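Local coordinates for protein catalase-3 (Neurospora crassa, PDB 4AJ9) that breaks down hydrogen peroxide into oxygen and water with a heme cofactor, and so probably protects cells from peroxide damage, at residues I211-L216 and D338-P343; K236-W241 and V519-E524; S327-H332 and P363-L368; P626-G631 and G648-A653. One frame throughout, in Å; residues are numbered along the deposited sequence.

Contact 1 (I211-L216 and D338-P343); sequences IHTFRL and DFTEDP. With HEM (protoporphyrin IX containing Fe), chain Y.
Arg215 reaches across to the segment 338-343 with its chain extended from CG to NE. Its NH1 gives two bonds, both close to the guanidinium plane. Arg215 NH1 meets a lone pair of Phe339 O at 3.3 Å. Arg215 NH1 also forms a salt bridge with Glu341 OE1 at 3.1 Å, with an N-H...O angle of 165°. NH1 meets OE1 on the syn side, and the guanidinium and carboxylate planes are nearly perpendicular. Thr340 CG2 covers one guanidinium face. A water joins Arg215 NH2 to Glu341 OE1. Both charges have second mates: Arg215 NE pairs with Glu280, and Glu341 OE2 with Arg424. An alanine at Arg215 would probably leave Glu341 OE1 without its cationic partner and Phe339 O without this donor.

Thr340 OG1 sits between its backbone N and carbonyl carbon (chi1 67°), and from there donates to Thr213 O at 2.7 Å. Further along, His212 ND1 donates to Asp342 OD2 at 2.8 Å. The ring meets this oxygen from above the carboxylate plane. Asp342, at the N-cap position, uses OD1 to accept from the backbone N of Leu344 and Leu345 at the start of helix 343-360. The backbones pair where Arg215 and Asp338 form an antiparallel hydrogen-bonded pair, with Asp338 N to Arg215 O at 2.8 Å.

His212 is also part of the heme pocket, with NE2 3.3 Å from HEM CBB. Its ring is held at both nitrogens, by Asp342 at ND1 and by Arg348 NH1 at NE2. The Asp342 carboxylate probably favours the proton on ND1, which leaves NE2 as the acceptor.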
# COMPACT_ATOMS: atom_id res chain seq x y z
N ILE C 211 -15.91 -0.44 29.27
CA ILE C 211 -16.50 0.91 29.22
C ILE C 211 -17.96 0.93 28.76
O ILE C 211 -18.85 1.33 29.50
CB ILE C 211 -15.68 1.91 28.39
CG1 ILE C 211 -14.26 2.02 28.95
CG2 ILE C 211 -16.37 3.29 28.35
CD1 ILE C 211 -13.54 3.28 28.55
N HIS C 212 -18.22 0.50 27.52
CA HIS C 212 -19.59 0.49 27.03
C HIS C 212 -20.43 -0.54 27.73
O HIS C 212 -19.96 -1.61 28.10
CB HIS C 212 -19.64 0.17 25.54
CG HIS C 212 -18.68 0.95 24.72
ND1 HIS C 212 -18.81 2.31 24.52
CD2 HIS C 212 -17.59 0.56 24.01
CE1 HIS C 212 -17.83 2.73 23.73
NE2 HIS C 212 -17.08 1.69 23.41
N THR C 213 -21.71 -0.22 27.85
CA THR C 213 -22.71 -1.23 28.07
C THR C 213 -22.83 -2.05 26.79
O THR C 213 -22.98 -1.49 25.70
CB THR C 213 -24.07 -0.60 28.40
OG1 THR C 213 -23.90 0.39 29.43
CG2 THR C 213 -25.08 -1.68 28.87
N PHE C 214 -22.73 -3.37 26.93
CA PHE C 214 -23.01 -4.31 25.85
C PHE C 214 -24.25 -5.09 26.24
O PHE C 214 -24.93 -4.75 27.22
CB PHE C 214 -21.82 -5.24 25.61
CG PHE C 214 -20.63 -4.56 25.00
CD1 PHE C 214 -19.71 -3.90 25.80
CD2 PHE C 214 -20.42 -4.57 23.62
CE1 PHE C 214 -18.61 -3.27 25.25
CE2 PHE C 214 -19.31 -3.95 23.06
CZ PHE C 214 -18.41 -3.28 23.88
N ARG C 215 -24.57 -6.13 25.47
CA ARG C 215 -25.66 -7.03 25.83
C ARG C 215 -25.20 -8.47 25.87
O ARG C 215 -24.47 -8.93 24.98
CB ARG C 215 -26.83 -6.90 24.84
CG ARG C 215 -27.64 -5.63 24.99
CD ARG C 215 -28.69 -5.48 23.89
NE ARG C 215 -29.73 -4.53 24.30
CZ ARG C 215 -29.91 -3.33 23.77
NH1 ARG C 215 -29.14 -2.93 22.76
NH2 ARG C 215 -30.87 -2.53 24.23
N LEU C 216 -25.62 -9.20 26.90
CA LEU C 216 -25.51 -10.65 26.89
C LEU C 216 -26.86 -11.18 26.42
O LEU C 216 -27.90 -10.66 26.83
CB LEU C 216 -25.16 -11.21 28.28
CG LEU C 216 -23.81 -10.80 28.85
CD1 LEU C 216 -23.56 -11.53 30.18
CD2 LEU C 216 -22.70 -11.11 27.84
N ASP C 338 -24.12 -8.89 22.16
CA ASP C 338 -24.61 -7.91 21.19
C ASP C 338 -24.17 -6.49 21.56
O ASP C 338 -23.70 -6.25 22.68
CB ASP C 338 -26.14 -7.96 21.09
CG ASP C 338 -26.67 -7.32 19.80
OD1 ASP C 338 -25.85 -7.03 18.90
OD2 ASP C 338 -27.90 -7.12 19.68
N PHE C 339 -24.33 -5.56 20.62
CA PHE C 339 -23.97 -4.17 20.83
C PHE C 339 -25.10 -3.42 21.50
O PHE C 339 -26.22 -3.92 21.59
CB PHE C 339 -23.67 -3.49 19.49
CG PHE C 339 -22.65 -4.21 18.67
CD1 PHE C 339 -21.33 -4.28 19.09
CD2 PHE C 339 -23.00 -4.83 17.47
CE1 PHE C 339 -20.38 -4.96 18.33
CE2 PHE C 339 -22.05 -5.51 16.71
CZ PHE C 339 -20.74 -5.58 17.14
N THR C 340 -24.81 -2.22 21.98
CA THR C 340 -25.87 -1.28 22.32
C THR C 340 -25.73 -0.03 21.49
O THR C 340 -24.74 0.17 20.76
CB THR C 340 -25.88 -0.87 23.80
OG1 THR C 340 -24.71 -0.10 24.09
CG2 THR C 340 -25.96 -2.10 24.72
N GLU C 341 -26.73 0.83 21.63
CA GLU C 341 -26.83 2.06 20.88
C GLU C 341 -25.97 3.18 21.46
O GLU C 341 -26.28 4.36 21.29
CB GLU C 341 -28.30 2.49 20.82
CG GLU C 341 -29.19 1.58 19.97
CD GLU C 341 -29.62 0.30 20.69
OE1 GLU C 341 -29.16 0.04 21.82
OE2 GLU C 341 -30.43 -0.44 20.12
N ASP C 342 -24.89 2.80 22.14
CA ASP C 342 -23.92 3.75 22.66
C ASP C 342 -23.24 4.37 21.44
O ASP C 342 -22.56 3.67 20.70
CB ASP C 342 -22.94 2.96 23.54
CG ASP C 342 -21.72 3.76 23.97
OD1 ASP C 342 -21.20 4.60 23.19
OD2 ASP C 342 -21.27 3.49 25.10
N PRO C 343 -23.46 5.67 21.20
CA PRO C 343 -22.96 6.29 19.97
C PRO C 343 -21.44 6.28 19.85
O PRO C 343 -20.90 6.49 18.77
CB PRO C 343 -23.46 7.74 20.07
CG PRO C 343 -24.63 7.67 21.01
CD PRO C 343 -24.27 6.61 22.00
CHA HEM Y . -6.99 1.38 19.39
CHB HEM Y . -9.61 1.31 23.49
CHC HEM Y . -12.54 4.68 21.63
CHD HEM Y . -10.47 4.09 17.29
C1A HEM Y . -7.40 1.09 20.67
C2A HEM Y . -6.74 0.20 21.62
C3A HEM Y . -7.46 0.19 22.75
C4A HEM Y . -8.61 1.06 22.56
CMA HEM Y . -7.17 -0.60 24.05
CAA HEM Y . -5.42 -0.56 21.35
CBA HEM Y . -5.66 -2.02 20.96
CGA HEM Y . -4.33 -2.70 20.83
O1A HEM Y . -3.92 -3.01 19.68
O2A HEM Y . -3.66 -2.94 21.87
C1B HEM Y . -10.67 2.18 23.32
C2B HEM Y . -11.77 2.36 24.24
C3B HEM Y . -12.58 3.31 23.74
C4B HEM Y . -12.02 3.73 22.48
CMB HEM Y . -11.90 1.57 25.57
CAB HEM Y . -13.91 3.85 24.31
CBB HEM Y . -14.67 3.10 25.12
C1C HEM Y . -12.28 4.74 20.28
C2C HEM Y . -13.11 5.40 19.28
C3C HEM Y . -12.51 5.24 18.09
C4C HEM Y . -11.32 4.45 18.29
CMC HEM Y . -14.41 6.18 19.56
CAC HEM Y . -12.98 5.70 16.71
CBC HEM Y . -14.29 5.75 16.45
C1D HEM Y . -9.34 3.33 17.44
C2D HEM Y . -8.46 2.98 16.36
C3D HEM Y . -7.38 2.14 17.01
C4D HEM Y . -7.72 2.06 18.42
CMD HEM Y . -8.61 3.38 14.88
CAD HEM Y . -6.17 1.49 16.31
CBD HEM Y . -6.56 0.04 16.03
CGD HEM Y . -5.47 -0.63 15.23
O1D HEM Y . -5.41 -1.88 15.25
O2D HEM Y . -4.65 0.10 14.61
NA HEM Y . -8.53 1.60 21.29
NB HEM Y . -10.86 3.02 22.26
NC HEM Y . -11.20 4.17 19.64
ND HEM Y . -8.89 2.78 18.63
FE HEM Y . -9.92 2.80 20.46
O HOH W 1 -22.34 2.55 27.47
O HOH W 2 -31.07 0.42 23.91

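Contact 2 (K236-W241 and V519-E524); sequences KAALVW and VSIFNE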
# COMPACT_ATOMS: atom_id res chain seq x y z
N LYS C 236 -4.41 -3.01 42.57
CA LYS C 236 -4.08 -1.76 41.89
C LYS C 236 -2.94 -1.02 42.60
O LYS C 236 -2.91 -0.96 43.83
CB LYS C 236 -5.31 -0.87 41.76
CG LYS C 236 -6.32 -1.37 40.72
CD LYS C 236 -7.51 -0.43 40.59
CE LYS C 236 -8.38 -0.45 41.85
NZ LYS C 236 -9.48 0.54 41.77
N ALA C 237 -2.01 -0.47 41.83
CA ALA C 237 -0.89 0.29 42.40
C ALA C 237 -0.46 1.36 41.43
O ALA C 237 -0.55 1.17 40.22
CB ALA C 237 0.28 -0.65 42.71
N ALA C 238 -0.02 2.50 41.95
CA ALA C 238 0.41 3.61 41.08
C ALA C 238 1.67 4.29 41.59
O ALA C 238 2.03 4.20 42.76
CB ALA C 238 -0.71 4.62 40.93
N LEU C 239 2.34 4.97 40.67
CA LEU C 239 3.54 5.72 40.98
C LEU C 239 3.13 7.12 41.44
O LEU C 239 1.93 7.41 41.53
CB LEU C 239 4.38 5.83 39.71
CG LEU C 239 4.66 4.49 39.01
CD1 LEU C 239 5.40 4.69 37.68
CD2 LEU C 239 5.46 3.56 39.93
N VAL C 240 4.10 7.98 41.74
CA VAL C 240 3.82 9.41 41.87
C VAL C 240 4.41 10.13 40.65
O VAL C 240 5.30 9.59 40.00
CB VAL C 240 4.36 10.00 43.21
CG1 VAL C 240 3.67 9.32 44.39
CG2 VAL C 240 5.88 9.84 43.32
N TRP C 241 3.89 11.31 40.32
CA TRP C 241 4.27 11.97 39.07
C TRP C 241 5.78 12.24 38.96
O TRP C 241 6.40 11.93 37.93
CB TRP C 241 3.46 13.25 38.85
CG TRP C 241 3.84 13.97 37.59
CD1 TRP C 241 4.31 15.25 37.48
CD2 TRP C 241 3.84 13.43 36.26
NE1 TRP C 241 4.58 15.55 36.17
CE2 TRP C 241 4.30 14.45 35.40
CE3 TRP C 241 3.49 12.19 35.71
CZ2 TRP C 241 4.40 14.27 34.01
CZ3 TRP C 241 3.61 12.01 34.34
CH2 TRP C 241 4.06 13.05 33.51
N VAL C 519 -13.02 2.65 43.30
CA VAL C 519 -12.33 3.54 42.37
C VAL C 519 -10.99 4.05 42.90
O VAL C 519 -10.18 4.60 42.14
CB VAL C 519 -13.25 4.71 41.90
CG1 VAL C 519 -14.51 4.17 41.21
CG2 VAL C 519 -13.62 5.59 43.06
N SER C 520 -10.77 3.86 44.19
CA SER C 520 -9.51 4.27 44.82
C SER C 520 -8.39 3.24 44.61
O SER C 520 -8.63 2.04 44.55
CB SER C 520 -9.72 4.52 46.32
OG SER C 520 -8.48 4.63 47.01
N ILE C 521 -7.15 3.73 44.51
CA ILE C 521 -6.00 2.84 44.43
C ILE C 521 -5.33 2.76 45.80
O ILE C 521 -5.02 1.67 46.29
CB ILE C 521 -4.97 3.35 43.39
CG1 ILE C 521 -5.54 3.23 41.97
CG2 ILE C 521 -3.67 2.57 43.51
CD1 ILE C 521 -4.76 4.03 40.94
N PHE C 522 -5.15 3.92 46.42
CA PHE C 522 -4.35 4.04 47.63
C PHE C 522 -5.09 3.71 48.93
O PHE C 522 -4.47 3.64 50.00
CB PHE C 522 -3.74 5.44 47.70
CG PHE C 522 -2.75 5.71 46.60
CD1 PHE C 522 -1.47 5.22 46.69
CD2 PHE C 522 -3.13 6.42 45.48
CE1 PHE C 522 -0.56 5.46 45.68
CE2 PHE C 522 -2.22 6.66 44.47
CZ PHE C 522 -0.93 6.18 44.57
N ASN C 523 -6.39 3.48 48.87
CA ASN C 523 -7.13 3.14 50.09
C ASN C 523 -7.08 1.64 50.40
O ASN C 523 -7.87 1.14 51.20
CB ASN C 523 -8.57 3.65 50.02
CG ASN C 523 -9.48 2.74 49.22
OD1 ASN C 523 -9.01 1.95 48.40
ND2 ASN C 523 -10.78 2.83 49.46
N GLU C 524 -6.15 0.93 49.79
CA GLU C 524 -6.08 -0.51 49.99
C GLU C 524 -4.68 -1.06 49.72
O GLU C 524 -4.02 -0.65 48.77
CB GLU C 524 -7.11 -1.21 49.10
CG GLU C 524 -7.18 -2.71 49.31
CD GLU C 524 -8.44 -3.32 48.72
OE1 GLU C 524 -8.92 -2.82 47.68
OE2 GLU C 524 -8.94 -4.31 49.30
O HOH W 3 -8.54 3.18 40.40
O HOH W 4 -4.60 -1.28 45.51
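Ile521 lies against the backbone and CB atoms of the segment 236-241, and its two branches divide the work. Ile521 CG2, anti to the backbone N, rests 3.6 Å from Lys236 O and also touches Ala237 CA. Ile521 CG1 faces Lys236 CB, and Ile521 CD1 reaches Ala238 CB at 4.1 Å. Phe522 comes to the same methyl with the tip of its ring: CZ is 4.0 Å from Ala238 CB. Leu239 O lies near the plane of this ring, at its edge. Ala238 CB thus meets both Ile521 and Phe522.

Neither segment is regular helix or strand. The first leads into helix 241-250 of the catalase domain, and the second belongs to the connection between helix 489-499 and strand 533-537. Within that connection Ser520 OG accepts from Asn523 N, an ST motif, and also bonds Glu456.

Lys236 runs past Ile521 towards Ser520. Its chain bends at chi3 (-68°), which sets CE 3.7 Å from Ser520 O. Lys236 NZ makes a weak hydrogen bond to Ser520 O at 3.3 Å. A water bridges NZ to Val519 O. Asp207 forms a long, weak ion pair with Lys236 NZ.

An alanine at Ile521 lacks CG1, CG2 and CD1, and would probably leave a gap beside Ala238 CB and Lys236 CB.

Contact 3 (S327-H332 and P363-L368); sequences SFQPGH and PNFEQL. With HEM (protoporphyrin IX containing Fe), chain Y.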
# COMPACT_ATOMS: atom_id res chain seq x y z
N SER C 327 -4.46 -7.27 15.53
CA SER C 327 -5.44 -6.26 15.12
C SER C 327 -6.73 -6.45 15.89
O SER C 327 -7.56 -7.30 15.51
CB SER C 327 -5.75 -6.42 13.62
OG SER C 327 -4.60 -6.21 12.82
N PHE C 328 -6.93 -5.69 16.96
CA PHE C 328 -8.14 -5.81 17.78
C PHE C 328 -9.30 -5.08 17.12
O PHE C 328 -9.09 -4.13 16.37
CB PHE C 328 -7.92 -5.25 19.18
CG PHE C 328 -7.01 -6.08 20.05
CD1 PHE C 328 -7.52 -7.15 20.79
CD2 PHE C 328 -5.67 -5.77 20.17
CE1 PHE C 328 -6.69 -7.90 21.60
CE2 PHE C 328 -4.83 -6.53 20.98
CZ PHE C 328 -5.35 -7.59 21.69
N GLN C 329 -10.52 -5.52 17.41
CA GLN C 329 -11.74 -4.87 16.93
C GLN C 329 -12.90 -5.12 17.89
O GLN C 329 -13.19 -6.27 18.23
CB GLN C 329 -12.17 -5.43 15.57
CG GLN C 329 -11.25 -5.19 14.38
CD GLN C 329 -11.92 -5.66 13.10
OE1 GLN C 329 -13.08 -5.35 12.86
NE2 GLN C 329 -11.21 -6.45 12.30
N PRO C 330 -13.59 -4.05 18.31
CA PRO C 330 -14.81 -4.27 19.09
C PRO C 330 -15.88 -4.93 18.22
O PRO C 330 -16.86 -5.44 18.76
CB PRO C 330 -15.23 -2.86 19.51
CG PRO C 330 -14.06 -2.00 19.26
CD PRO C 330 -13.28 -2.62 18.16
N GLY C 331 -15.68 -4.95 16.90
CA GLY C 331 -16.62 -5.65 16.03
C GLY C 331 -16.39 -7.15 16.04
O GLY C 331 -17.15 -7.93 15.45
N HIS C 332 -15.30 -7.57 16.67
CA HIS C 332 -15.06 -9.00 16.83
C HIS C 332 -16.02 -9.51 17.89
O HIS C 332 -15.68 -9.57 19.08
CB HIS C 332 -13.61 -9.25 17.25
CG HIS C 332 -12.64 -9.23 16.11
ND1 HIS C 332 -11.28 -9.15 16.29
CD2 HIS C 332 -12.84 -9.31 14.77
CE1 HIS C 332 -10.67 -9.17 15.12
NE2 HIS C 332 -11.59 -9.27 14.18
N PRO C 363 -6.56 -6.40 2.80
CA PRO C 363 -7.80 -6.87 3.41
C PRO C 363 -7.67 -8.25 4.05
O PRO C 363 -8.64 -8.73 4.62
CB PRO C 363 -8.74 -6.96 2.20
CG PRO C 363 -7.83 -7.40 1.11
CD PRO C 363 -6.52 -6.71 1.36
N ASN C 364 -6.49 -8.87 3.97
CA ASN C 364 -6.32 -10.22 4.49
C ASN C 364 -5.61 -10.32 5.84
O ASN C 364 -5.07 -11.36 6.19
CB ASN C 364 -5.63 -11.11 3.44
CG ASN C 364 -6.59 -11.50 2.32
OD1 ASN C 364 -7.68 -12.00 2.58
ND2 ASN C 364 -6.19 -11.24 1.06
N PHE C 365 -5.63 -9.23 6.61
CA PHE C 365 -4.96 -9.19 7.91
C PHE C 365 -5.51 -10.24 8.88
O PHE C 365 -4.81 -10.63 9.82
CB PHE C 365 -5.07 -7.79 8.52
CG PHE C 365 -6.46 -7.25 8.52
CD1 PHE C 365 -7.32 -7.54 9.55
CD2 PHE C 365 -6.92 -6.49 7.45
CE1 PHE C 365 -8.62 -7.07 9.54
CE2 PHE C 365 -8.21 -6.02 7.42
CZ PHE C 365 -9.07 -6.31 8.46
N GLU C 366 -6.74 -10.72 8.67
CA GLU C 366 -7.25 -11.75 9.59
C GLU C 366 -6.55 -13.09 9.36
O GLU C 366 -6.70 -14.02 10.16
CB GLU C 366 -8.78 -11.92 9.51
CG GLU C 366 -9.61 -10.65 9.79
CD GLU C 366 -9.68 -10.26 11.26
OE1 GLU C 366 -8.66 -10.32 11.98
OE2 GLU C 366 -10.78 -9.89 11.71
N GLN C 367 -5.79 -13.19 8.27
CA GLN C 367 -5.04 -14.41 7.96
C GLN C 367 -3.68 -14.49 8.66
O GLN C 367 -3.07 -15.56 8.70
CB GLN C 367 -4.89 -14.58 6.44
CG GLN C 367 -6.22 -14.68 5.71
CD GLN C 367 -6.05 -15.03 4.24
OE1 GLN C 367 -5.04 -14.72 3.62
NE2 GLN C 367 -7.06 -15.70 3.67
N LEU C 368 -3.21 -13.38 9.22
CA LEU C 368 -1.94 -13.41 9.95
C LEU C 368 -2.06 -14.37 11.13
O LEU C 368 -3.10 -14.45 11.76
CB LEU C 368 -1.57 -12.01 10.45
CG LEU C 368 -1.32 -10.99 9.33
CD1 LEU C 368 -1.15 -9.59 9.91
CD2 LEU C 368 -0.10 -11.40 8.51
CHA HEM Y . -6.99 1.38 19.39
CHB HEM Y . -9.61 1.31 23.49
CHC HEM Y . -12.54 4.68 21.63
CHD HEM Y . -10.47 4.09 17.29
C1A HEM Y . -7.40 1.09 20.67
C2A HEM Y . -6.74 0.20 21.62
C3A HEM Y . -7.46 0.19 22.75
C4A HEM Y . -8.61 1.06 22.56
CMA HEM Y . -7.17 -0.60 24.05
CAA HEM Y . -5.42 -0.56 21.35
CBA HEM Y . -5.66 -2.02 20.96
CGA HEM Y . -4.33 -2.70 20.83
O1A HEM Y . -3.92 -3.01 19.68
O2A HEM Y . -3.66 -2.94 21.87
C1B HEM Y . -10.67 2.18 23.32
C2B HEM Y . -11.77 2.36 24.24
C3B HEM Y . -12.58 3.31 23.74
C4B HEM Y . -12.02 3.73 22.48
CMB HEM Y . -11.90 1.57 25.57
CAB HEM Y . -13.91 3.85 24.31
CBB HEM Y . -14.67 3.10 25.12
C1C HEM Y . -12.28 4.74 20.28
C2C HEM Y . -13.11 5.40 19.28
C3C HEM Y . -12.51 5.24 18.09
C4C HEM Y . -11.32 4.45 18.29
CMC HEM Y . -14.41 6.18 19.56
CAC HEM Y . -12.98 5.70 16.71
CBC HEM Y . -14.29 5.75 16.45
C1D HEM Y . -9.34 3.33 17.44
C2D HEM Y . -8.46 2.98 16.36
C3D HEM Y . -7.38 2.14 17.01
C4D HEM Y . -7.72 2.06 18.42
CMD HEM Y . -8.61 3.38 14.88
CAD HEM Y . -6.17 1.49 16.31
CBD HEM Y . -6.56 0.04 16.03
CGD HEM Y . -5.47 -0.63 15.23
O1D HEM Y . -5.41 -1.88 15.25
O2D HEM Y . -4.65 0.10 14.61
NA HEM Y . -8.53 1.60 21.29
NB HEM Y . -10.86 3.02 22.26
NC HEM Y . -11.20 4.17 19.64
ND HEM Y . -8.89 2.78 18.63
FE HEM Y . -9.92 2.80 20.46
O HOH W 5 -8.75 -7.63 13.04
O HOH W 6 -12.58 -8.44 10.21
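The backbones stay well apart, with Ser327 and Phe365 nearest at 7.8 Å between CA atoms, so side chains and water make the contact; the first segment folds into a type I turn from Gln329 to His332, and the second holds a short 3-10 segment, 365-367.

His332 and Glu366 meet tip to tip. NE2 of His332 donates to the syn lone pair of Glu366 OE2 at 2.7 Å, and the N-H...O angle is 158°. Ring and carboxylate are nearly coplanar, 20° apart. The Glu366 chain bends at chi2 (-76°), which turns CD back from an extended course. Gln329 CB lies over the centre of the imidazole on one face, 3.8 Å above its plane. On the far nitrogen, His332 ND1 bonds Asp134 OD2, so both ring nitrogens have carboxylate partners. These would probably favour a positively charged imidazole.

Gln329 also points its amide at the second segment. Gln329 NE2 comes to the edge of the Phe365 ring, 3.8 Å from Phe365 CE1. Two waters accept from NE2. One donates to Glu366 OE1 and Ser327 O. The other donates to Glu366 OE2 at 2.8 Å. Both carboxylate oxygens are thereby held. Phe22 of a neighbouring subunit packs on Glu366 and meets the His332 ring.

Phe328 belongs to the heme pocket, with CD2 3.3 Å from HEM O1A. Pro330 touches Tyr352, the axial heme ligand by similarity. The arrangement therefore ties the wall of the catalase heme pocket to the chain beyond helix 343-360.

Contact 4 (P626-G631 and G648-A653); sequences PVAAVG and GVYAGA
Val627 and Val649 begin a parallel pairing of strands 627-630 and 649-652. With helix 634-639 between them, they form a beta-alpha-beta unit at one edge of the parallel sheet in the C-terminal domain of this long catalase, where 649-652 is the last strand within this chain. The strand axes run 4.7 Å apart and 7° from parallel.

Backbone hydrogen bonds alternate between the strands. Val627 N donates to Gly648 O, and Tyr650 N returns a bond to Val627 O at 2.9 Å. Ala629 N then donates to Tyr650 O. The next rung is weak: Gly652 N lies 3.5 Å from Ala629 O. At the end Gly631 N reaches Gly652 O at 2.8 Å and an N-H...O angle of 173°. CA-H...O contacts lie between these bonds, among them Val649 CA to Val627 O.

Apolar contacts fall on two faces. On one, Val627 CG2 meets Val649 CG2 at 4.0 Å, and both side chains touch Leu637 of the crossover helix. On the other, Ala628 CB lies at the edge of the Tyr650 ring and 3.8 Å from Tyr650 CB. Tyr650 CG is anti to the carbonyl carbon (chi1 -49°), 4.2 Å from Val627 O. Pro626 CB also meets this ring at its edge, near CE2. Helix 654-667 covers this side through Val657 and Val661.

Glycine suits the backbone at several points. Gly631 and Gly648 have positive phi, and a side chain at Gly652 would clash with Ala651 O.

One water donates to Ala629 O at 3.0 Å and to Gly631 O, and accepts a weak bond from Gly652 N.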
# COMPACT_ATOMS: atom_id res chain seq x y z
N PRO C 626 8.93 2.07 50.73
CA PRO C 626 9.59 1.51 51.91
C PRO C 626 11.10 1.65 51.74
O PRO C 626 11.62 1.20 50.72
CB PRO C 626 9.22 0.03 51.86
CG PRO C 626 8.07 -0.07 50.94
CD PRO C 626 8.12 1.08 50.00
N VAL C 627 11.78 2.29 52.69
CA VAL C 627 13.23 2.34 52.67
C VAL C 627 13.79 1.79 53.98
O VAL C 627 13.11 1.79 55.01
CB VAL C 627 13.77 3.76 52.39
CG1 VAL C 627 13.24 4.27 51.04
CG2 VAL C 627 13.39 4.71 53.52
N ALA C 628 15.02 1.31 53.94
CA ALA C 628 15.57 0.64 55.12
C ALA C 628 17.09 0.63 55.15
O ALA C 628 17.75 0.97 54.17
CB ALA C 628 15.03 -0.77 55.22
N ALA C 629 17.64 0.22 56.28
CA ALA C 629 19.09 0.16 56.44
C ALA C 629 19.42 -0.84 57.55
O ALA C 629 18.82 -0.80 58.63
CB ALA C 629 19.64 1.53 56.77
N VAL C 630 20.34 -1.75 57.26
CA VAL C 630 20.74 -2.77 58.23
C VAL C 630 21.91 -2.31 59.09
O VAL C 630 22.90 -1.78 58.59
CB VAL C 630 21.12 -4.09 57.55
CG1 VAL C 630 21.34 -5.18 58.59
CG2 VAL C 630 20.04 -4.51 56.58
N GLY C 631 21.78 -2.51 60.40
CA GLY C 631 22.83 -2.18 61.34
C GLY C 631 23.41 -0.79 61.16
O GLY C 631 22.69 0.21 61.19
N GLY C 648 7.24 3.48 57.12
CA GLY C 648 7.86 3.06 55.87
C GLY C 648 9.37 3.15 55.91
O GLY C 648 10.03 3.00 54.89
N VAL C 649 9.92 3.41 57.10
CA VAL C 649 11.37 3.44 57.28
C VAL C 649 11.75 2.36 58.27
O VAL C 649 11.19 2.29 59.36
CB VAL C 649 11.87 4.81 57.78
CG1 VAL C 649 13.38 4.76 58.01
CG2 VAL C 649 11.51 5.92 56.78
N TYR C 650 12.68 1.49 57.89
CA TYR C 650 13.03 0.36 58.73
C TYR C 650 14.52 0.32 59.01
O TYR C 650 15.34 0.35 58.10
CB TYR C 650 12.57 -0.94 58.07
CG TYR C 650 11.15 -0.85 57.61
CD1 TYR C 650 10.10 -1.10 58.49
CD2 TYR C 650 10.84 -0.48 56.32
CE1 TYR C 650 8.79 -1.00 58.08
CE2 TYR C 650 9.54 -0.38 55.89
CZ TYR C 650 8.52 -0.64 56.77
OH TYR C 650 7.21 -0.53 56.34
N ALA C 651 14.86 0.26 60.29
CA ALA C 651 16.26 0.21 60.69
C ALA C 651 16.39 -0.82 61.79
O ALA C 651 15.51 -0.94 62.64
CB ALA C 651 16.72 1.58 61.18
N GLY C 652 17.48 -1.57 61.77
CA GLY C 652 17.71 -2.60 62.76
C GLY C 652 18.53 -3.73 62.17
O GLY C 652 19.27 -3.53 61.21
N ALA C 653 18.39 -4.92 62.75
CA ALA C 653 19.11 -6.09 62.28
C ALA C 653 18.46 -6.65 61.02
O ALA C 653 17.30 -6.35 60.72
CB ALA C 653 19.15 -7.16 63.38
O HOH W 7 19.83 0.33 61.17

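How the contacts relate
Contacts 1 and 3 both border the same heme and touch each other, with Phe339 CE1 3.6 Å from Pro330 O. Their centres are 20 Å apart, and both meet the same neighbouring subunit. Helix 343-360, which carries Tyr352, probably the axial heme ligand, runs between segments 338-343 and 363-368. Contact 1 also brings the His212 side chain to about 8 Å from that of Asn138, a predicted active-site residue. Contact 2 stands away from the annotated sites, its nearest atoms about 12 Å from contact 1. Contact 4, in the C-terminal domain, is about 10 Å from contact 2 at nearest atoms, but its centre is 52 Å from that of contact 3.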